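PDB 6QV5: CHAD domain from Ricinus communis, which probably binds inorganic polyphosphate through its all-helical CHAD fold, as the domain family does, and carries a zinc ion in the crystal. Local coordinates for residues A[40-43]-A[44-47]; A[59-62]-A[63-66]; A[88-91]-A[92-96]. All coordinates share one frame; numbering follows the deposited sequence. Where two conformers were deposited one is given.

The three contacts follow one another along the chain, on successive parts of the CHAD domain; contact 1 alone spans a junction between two helices. Contact 1 is the turn between helices 26-42 and 45-50, contact 2 a stretch of helix 54-73, and contact 3 a stretch of helix 82-108. Contact 2 lies between the others, its centre about 10 Å from each of theirs. It meets contact 1 where His40 NE2 lies 2.8 Å from Gln59 OE1, probably as a hydrogen bond, and packs on contact 3 where Val64 CG2 is 3.8 Å from Leu95 CD1. Contacts 1 and 3 do not touch. The zinc ligands His52 and His138 lie apart, the side chain of His138 about 10 Å from that of Glu94.

Contact 1: A[40-43]-A[44-47]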
loop_
_atom_site.group_PDB
_atom_site.type_symbol
_atom_site.label_atom_id
_atom_site.label_comp_id
_atom_site.label_asym_id
_atom_site.label_seq_id
_atom_site.Cartn_x
_atom_site.Cartn_y
_atom_site.Cartn_z
ATOM N N HIS A 40 -0.111 -13.194 -4.007
ATOM C CA HIS A 40 0.723 -12.341 -3.152
ATOM C C HIS A 40 0.180 -12.288 -1.711
ATOM O O HIS A 40 0.963 -12.254 -0.762
ATOM C CB HIS A 40 0.847 -10.930 -3.767
ATOM C CG HIS A 40 1.918 -10.059 -3.174
ATOM N ND1 HIS A 40 1.953 -8.698 -3.428
ATOM C CD2 HIS A 40 2.966 -10.377 -2.375
ATOM C CE1 HIS A 40 2.999 -8.233 -2.764
ATOM N NE2 HIS A 40 3.641 -9.206 -2.119
ATOM N N ILE A 41 -1.156 -12.334 -1.559
ATOM C CA ILE A 41 -1.848 -12.344 -0.267
ATOM C C ILE A 41 -1.768 -13.751 0.364
ATOM O O ILE A 41 -1.309 -13.879 1.503
ATOM C CB ILE A 41 -3.326 -11.853 -0.424
ATOM C CG1 ILE A 41 -3.389 -10.404 -0.954
ATOM C CG2 ILE A 41 -4.122 -11.994 0.886
ATOM C CD1 ILE A 41 -4.686 -10.011 -1.663
ATOM N N GLN A 42 -2.219 -14.783 -0.398
ATOM C CA GLN A 42 -2.283 -16.191 0.007
ATOM C C GLN A 42 -0.937 -16.790 0.446
ATOM O O GLN A 42 -0.886 -17.478 1.466
ATOM C CB GLN A 42 -2.924 -17.029 -1.120
ATOM C CG GLN A 42 -3.112 -18.513 -0.813
ATOM C CD GLN A 42 -1.999 -19.372 -1.371
ATOM O OE1 GLN A 42 -1.720 -19.379 -2.577
ATOM N NE2 GLN A 42 -1.344 -20.128 -0.504
ATOM N N ARG A 43 0.138 -16.561 -0.327
ATOM C CA ARG A 43 1.460 -17.130 -0.025
ATOM C C ARG A 43 2.131 -16.565 1.245
ATOM O O ARG A 43 3.181 -17.075 1.649
ATOM C CB ARG A 43 2.400 -17.032 -1.238
ATOM C CG ARG A 43 1.958 -17.850 -2.462
ATOM C CD ARG A 43 2.227 -19.340 -2.337
ATOM N NE ARG A 43 3.638 -19.662 -2.552
ATOM C CZ ARG A 43 4.352 -20.465 -1.768
ATOM N NH1 ARG A 43 3.797 -21.035 -0.705
ATOM N NH2 ARG A 43 5.629 -20.702 -2.041
ATOM N N ASN A 44 1.509 -15.562 1.893
ATOM C CA ASN A 44 2.007 -14.963 3.131
ATOM C C ASN A 44 1.157 -15.327 4.365
ATOM O O ASN A 44 1.584 -15.055 5.484
ATOM C CB ASN A 44 2.173 -13.449 2.981
ATOM C CG ASN A 44 3.372 -13.062 2.154
ATOM O OD1 ASN A 44 4.525 -13.259 2.552
ATOM N ND2 ASN A 44 3.129 -12.500 0.984
ATOM N N GLU A 45 -0.013 -15.979 4.150
ATOM C CA GLU A 45 -0.987 -16.420 5.166
ATOM C C GLU A 45 -0.394 -17.088 6.406
ATOM O O GLU A 45 -0.585 -16.584 7.514
ATOM C CB GLU A 45 -2.009 -17.384 4.546
ATOM C CG GLU A 45 -3.169 -16.723 3.835
ATOM C CD GLU A 45 -4.121 -17.683 3.146
ATOM O OE1 GLU A 45 -4.256 -18.839 3.609
ATOM O OE2 GLU A 45 -4.747 -17.270 2.145
ATOM N N VAL A 46 0.276 -18.247 6.216
ATOM C CA VAL A 46 0.869 -19.092 7.263
ATOM C C VAL A 46 1.847 -18.309 8.155
ATOM O O VAL A 46 1.744 -18.383 9.381
ATOM C CB VAL A 46 1.506 -20.385 6.666
ATOM C CG1 VAL A 46 2.035 -21.309 7.761
ATOM C CG2 VAL A 46 0.514 -21.133 5.776
ATOM N N ALA A 47 2.760 -17.544 7.535
ATOM C CA ALA A 47 3.767 -16.740 8.227
ATOM C C ALA A 47 3.176 -15.593 9.053
ATOM O O ALA A 47 3.746 -15.246 10.088
ATOM C CB ALA A 47 4.782 -16.213 7.233
HETATM O O HOH W 1 0.745 -18.940 3.109
HETATM O O HOH W 2 3.376 -17.786 4.531
#
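The carboxamide of Asn44 and the imidazole of His40 meet obliquely, their planes 61° apart, with ND2 of Asn44 4.0 Å from CD2 of His40. In its own plane the amide gives an N-H to the backbone: Asn44 ND2 reaches His40 O at 2.8 Å, almost in line with the carbonyl. With CG anti to the carbonyl carbon (chi1 -74°), the Asn44 amide is set back toward the preceding helical turn. The carboxylate of Glu45 also turns back, its OE2 lying 3.4 Å from Gln42 CA.

Residues 42 to 45 form a type I beta turn, the link between helix 26-42 and helix 45-50. Glu45 N closes it on Gln42 O at 3.2 Å, while Asn44 N makes only a weak bond to Ile41 O. Asn44 ND2 also bonds Phe13 O, and Glu45 OE2 is hydrogen-bonded to Tyr149 OH. Two waters extend the link, one between Gln42 O and Val46 N, the other between Arg43 O and Ala47 N. Each bridges a carbonyl and an N-H four residues on, and Asn44 ND2 takes up His40 O, so these polar backbone atoms of the junction keep partners although direct i to i+4 backbone bonding lapses.

Contact 2: A[59-62]-A[63-66]; sequences QMRV and GVRR
Backbone N-H groups of Gly63, Val64, Arg65 and Arg66 bond to carbonyls four residues earlier, the shortest being Arg66 N to Val62 O at 2.8 Å. One turn apart on this ladder, the guanidinium groups of Arg61 and Arg65 stack, their centres 4.1 Å apart and their planes inclined by 29°. The overlap is offset: Arg65 NE sits 3.8 Å above the Arg61 guanidinium plane, toward its rim. Arg61 leaves the backbone with CG anti to N (chi1 -179°), then bends at chi2 (66°), which folds its head back over Arg65. CG of Arg65 lies over a face of that head, 3.6 Å from Arg61 NH1.

This i to i+4 pairing belongs to helix 54-73 of the all-helical CHAD domain, a family of polyphosphate-binding modules. Lys209 adds another positive charge close to Arg65 NE; such a cluster would be consistent with anion binding. Val64 approaches Arg61 from the side, its CB in the guanidinium plane and its CG1 3.5 Å from NH1 of Arg61. Along another side of the helix, Val62 CG1 meets Arg66 CD at 4.0 Å, and the Arg66 head continues to Asn36, its NH1 bonding Asn36 OD1.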
loop_
_atom_site.group_PDB
_atom_site.type_symbol
_atom_site.label_atom_id
_atom_site.label_comp_id
_atom_site.label_asym_id
_atom_site.label_seq_id
_atom_site.Cartn_x
_atom_site.Cartn_y
_atom_site.Cartn_z
ATOM N N GLN A 59 4.476 -7.707 3.180
ATOM C CA GLN A 59 4.169 -8.278 1.870
ATOM C C GLN A 59 2.689 -8.618 1.700
ATOM O O GLN A 59 2.146 -8.401 0.616
ATOM C CB GLN A 59 5.063 -9.491 1.559
ATOM C CG GLN A 59 6.513 -9.130 1.201
ATOM C CD GLN A 59 6.633 -8.115 0.085
ATOM O OE1 GLN A 59 6.067 -8.267 -1.002
ATOM N NE2 GLN A 59 7.376 -7.049 0.333
ATOM N N MET A 60 2.031 -9.111 2.772
ATOM C CA MET A 60 0.603 -9.442 2.737
ATOM C C MET A 60 -0.254 -8.177 2.650
ATOM O O MET A 60 -1.234 -8.162 1.904
ATOM C CB MET A 60 0.188 -10.314 3.931
ATOM C CG MET A 60 -1.070 -11.108 3.661
ATOM S SD MET A 60 -1.667 -12.054 5.077
ATOM C CE MET A 60 -2.937 -12.973 4.308
ATOM N N ARG A 61 0.131 -7.117 3.392
ATOM C CA ARG A 61 -0.546 -5.817 3.397
ATOM C C ARG A 61 -0.448 -5.156 2.017
ATOM O O ARG A 61 -1.448 -4.627 1.528
ATOM C CB ARG A 61 0.026 -4.896 4.503
ATOM C CG ARG A 61 -0.628 -3.507 4.605
ATOM C CD ARG A 61 -2.080 -3.581 5.046
ATOM N NE ARG A 61 -2.800 -2.329 4.807
ATOM C CZ ARG A 61 -3.658 -2.135 3.810
ATOM N NH1 ARG A 61 -3.911 -3.108 2.942
ATOM N NH2 ARG A 61 -4.272 -0.968 3.674
ATOM N N VAL A 62 0.751 -5.217 1.391
ATOM C CA VAL A 62 1.029 -4.680 0.051
ATOM C C VAL A 62 0.165 -5.419 -0.987
ATOM O O VAL A 62 -0.406 -4.778 -1.871
ATOM C CB VAL A 62 2.554 -4.683 -0.280
ATOM C CG1 VAL A 62 2.824 -4.502 -1.775
ATOM C CG2 VAL A 62 3.286 -3.612 0.524
ATOM N N GLY A 63 0.033 -6.738 -0.816
ATOM C CA GLY A 63 -0.790 -7.600 -1.660
ATOM C C GLY A 63 -2.252 -7.198 -1.662
ATOM O O GLY A 63 -2.901 -7.237 -2.710
ATOM N N VAL A 64 -2.774 -6.804 -0.480
ATOM C CA VAL A 64 -4.152 -6.340 -0.283
ATOM C C VAL A 64 -4.331 -4.982 -0.983
ATOM O O VAL A 64 -5.329 -4.788 -1.682
ATOM C CB VAL A 64 -4.559 -6.323 1.222
ATOM C CG1 VAL A 64 -5.905 -5.633 1.445
ATOM C CG2 VAL A 64 -4.593 -7.739 1.792
ATOM N N ARG A 65 -3.340 -4.075 -0.829
ATOM C CA ARG A 65 -3.321 -2.751 -1.461
ATOM C C ARG A 65 -3.280 -2.864 -2.985
ATOM O O ARG A 65 -4.002 -2.130 -3.664
ATOM C CB ARG A 65 -2.128 -1.923 -0.968
ATOM C CG ARG A 65 -2.419 -1.123 0.282
ATOM C CD ARG A 65 -1.449 0.032 0.414
ATOM N NE ARG A 65 -1.326 0.479 1.801
ATOM C CZ ARG A 65 -0.418 0.019 2.657
ATOM N NH1 ARG A 65 0.458 -0.902 2.276
ATOM N NH2 ARG A 65 -0.377 0.481 3.899
ATOM N N ARG A 66 -2.450 -3.796 -3.514
ATOM C CA ARG A 66 -2.301 -4.076 -4.949
ATOM C C ARG A 66 -3.615 -4.596 -5.531
ATOM O O ARG A 66 -3.982 -4.210 -6.640
ATOM C CB ARG A 66 -1.177 -5.097 -5.197
ATOM C CG ARG A 66 0.220 -4.501 -5.138
ATOM C CD ARG A 66 1.307 -5.544 -5.315
ATOM N NE ARG A 66 1.438 -5.970 -6.708
ATOM C CZ ARG A 66 1.072 -7.161 -7.171
ATOM N NH1 ARG A 66 1.223 -7.455 -8.455
ATOM N NH2 ARG A 66 0.558 -8.071 -6.353
#

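Contact 3: A[88-91]-A[92-96]; sequences ISWL and GTELG
Glu94 crosses the indole of Trp90 obliquely. Its CB points back to the preceding turn, 3.6 Å from Trp90 O. CG, placed anti to the carbonyl carbon, comes within 3.3 Å of the same Trp90 O and carries the main contact: it stands over one face of the indole, 4.0 Å from the centroid of the five-membered ring and 27° off the ring normal, a CH-pi interaction displaced toward the rim. NE1 of Trp90 is the ring atom nearest to CG of Glu94, at 3.7 Å. A bend at chi2 (-55°) then brings CD to 4.1 Å from Trp90 NE1. At the tip, OE2 of Glu94 remains near NE1 and CD1 of Trp90, and the carboxylate plane is inclined by 26° to the ring.

Both residues belong to helix 82-108, whose i to i+4 ladder includes Glu94 N to Trp90 O and Leu95 N to Leu91 O. Trp90 also makes a cation-pi contact with Arg148, so the indole links this helix with helix 147-163. Thr93 adds a side-chain bond: its OG1 donates to Ser89 O at 2.7 Å, while its own N reaches the same oxygen at 3.1 Å from the opposite face of the carbonyl plane. Leu91 and Leu95 run alongside each other in the same direction, with their CD1 atoms 3.9 Å apart; on helix 54-73, Leu91 touches Val64 and Leu95 touches Leu57.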
loop_
_atom_site.group_PDB
_atom_site.type_symbol
_atom_site.label_atom_id
_atom_site.label_comp_id
_atom_site.label_asym_id
_atom_site.label_seq_id
_atom_site.Cartn_x
_atom_site.Cartn_y
_atom_site.Cartn_z
ATOM N N ILE A 88 -12.836 -6.754 1.830
ATOM C CA ILE A 88 -11.488 -6.341 1.412
ATOM C C ILE A 88 -11.041 -5.179 2.314
ATOM O O ILE A 88 -9.894 -5.159 2.768
ATOM C CB ILE A 88 -11.431 -6.005 -0.111
ATOM C CG1 ILE A 88 -11.538 -7.293 -0.958
ATOM C CG2 ILE A 88 -10.160 -5.214 -0.489
ATOM C CD1 ILE A 88 -12.169 -7.114 -2.330
ATOM N N SER A 89 -11.976 -4.248 2.610
ATOM C CA SER A 89 -11.763 -3.100 3.493
ATOM C C SER A 89 -11.501 -3.563 4.927
ATOM O O SER A 89 -10.662 -2.976 5.608
ATOM C CB SER A 89 -12.958 -2.153 3.442
ATOM O OG SER A 89 -13.109 -1.601 2.144
ATOM N N TRP A 90 -12.193 -4.639 5.364
ATOM C CA TRP A 90 -12.033 -5.256 6.683
ATOM C C TRP A 90 -10.642 -5.897 6.794
ATOM O O TRP A 90 -9.960 -5.685 7.795
ATOM C CB TRP A 90 -13.158 -6.279 6.949
ATOM C CG TRP A 90 -12.844 -7.291 8.013
ATOM C CD1 TRP A 90 -12.868 -7.099 9.363
ATOM C CD2 TRP A 90 -12.443 -8.653 7.807
ATOM N NE1 TRP A 90 -12.508 -8.257 10.013
ATOM C CE2 TRP A 90 -12.240 -9.227 9.082
ATOM C CE3 TRP A 90 -12.225 -9.443 6.665
ATOM C CZ2 TRP A 90 -11.842 -10.559 9.247
ATOM C CZ3 TRP A 90 -11.826 -10.759 6.830
ATOM C CH2 TRP A 90 -11.644 -11.306 8.107
ATOM N N LEU A 91 -10.226 -6.659 5.758
ATOM C CA LEU A 91 -8.921 -7.325 5.680
ATOM C C LEU A 91 -7.773 -6.301 5.658
ATOM O O LEU A 91 -6.745 -6.523 6.302
ATOM C CB LEU A 91 -8.870 -8.257 4.449
ATOM C CG LEU A 91 -7.570 -9.033 4.171
ATOM C CD1 LEU A 91 -7.239 -10.001 5.296
ATOM C CD2 LEU A 91 -7.658 -9.781 2.859
ATOM N N GLY A 92 -7.979 -5.195 4.939
ATOM C CA GLY A 92 -7.022 -4.098 4.832
ATOM C C GLY A 92 -6.817 -3.377 6.150
ATOM O O GLY A 92 -5.692 -2.993 6.475
ATOM N N THR A 93 -7.907 -3.213 6.927
ATOM C CA THR A 93 -7.912 -2.573 8.248
ATOM C C THR A 93 -7.229 -3.478 9.288
ATOM O O THR A 93 -6.457 -2.976 10.106
ATOM C CB THR A 93 -9.354 -2.170 8.632
ATOM O OG1 THR A 93 -9.877 -1.305 7.621
ATOM C CG2 THR A 93 -9.444 -1.475 9.989
ATOM N N GLU A 94 -7.504 -4.800 9.247
ATOM C CA GLU A 94 -6.925 -5.779 10.174
ATOM C C GLU A 94 -5.409 -5.912 10.020
ATOM O O GLU A 94 -4.695 -5.860 11.024
ATOM C CB GLU A 94 -7.619 -7.152 10.065
ATOM C CG GLU A 94 -9.051 -7.191 10.585
ATOM C CD GLU A 94 -9.280 -6.731 12.012
ATOM O OE1 GLU A 94 -8.648 -7.296 12.935
ATOM O OE2 GLU A 94 -10.102 -5.807 12.209
ATOM N N LEU A 95 -4.921 -6.058 8.774
ATOM C CA LEU A 95 -3.489 -6.170 8.478
ATOM C C LEU A 95 -2.793 -4.813 8.594
ATOM O O LEU A 95 -1.623 -4.763 8.969
ATOM C CB LEU A 95 -3.241 -6.777 7.083
ATOM C CG LEU A 95 -3.697 -8.226 6.846
ATOM C CD1 LEU A 95 -3.655 -8.561 5.374
ATOM C CD2 LEU A 95 -2.842 -9.228 7.621
ATOM N N GLY A 96 -3.525 -3.744 8.269
ATOM C CA GLY A 96 -3.059 -2.362 8.327
ATOM C C GLY A 96 -2.725 -1.896 9.726
ATOM O O GLY A 96 -1.692 -1.252 9.924
#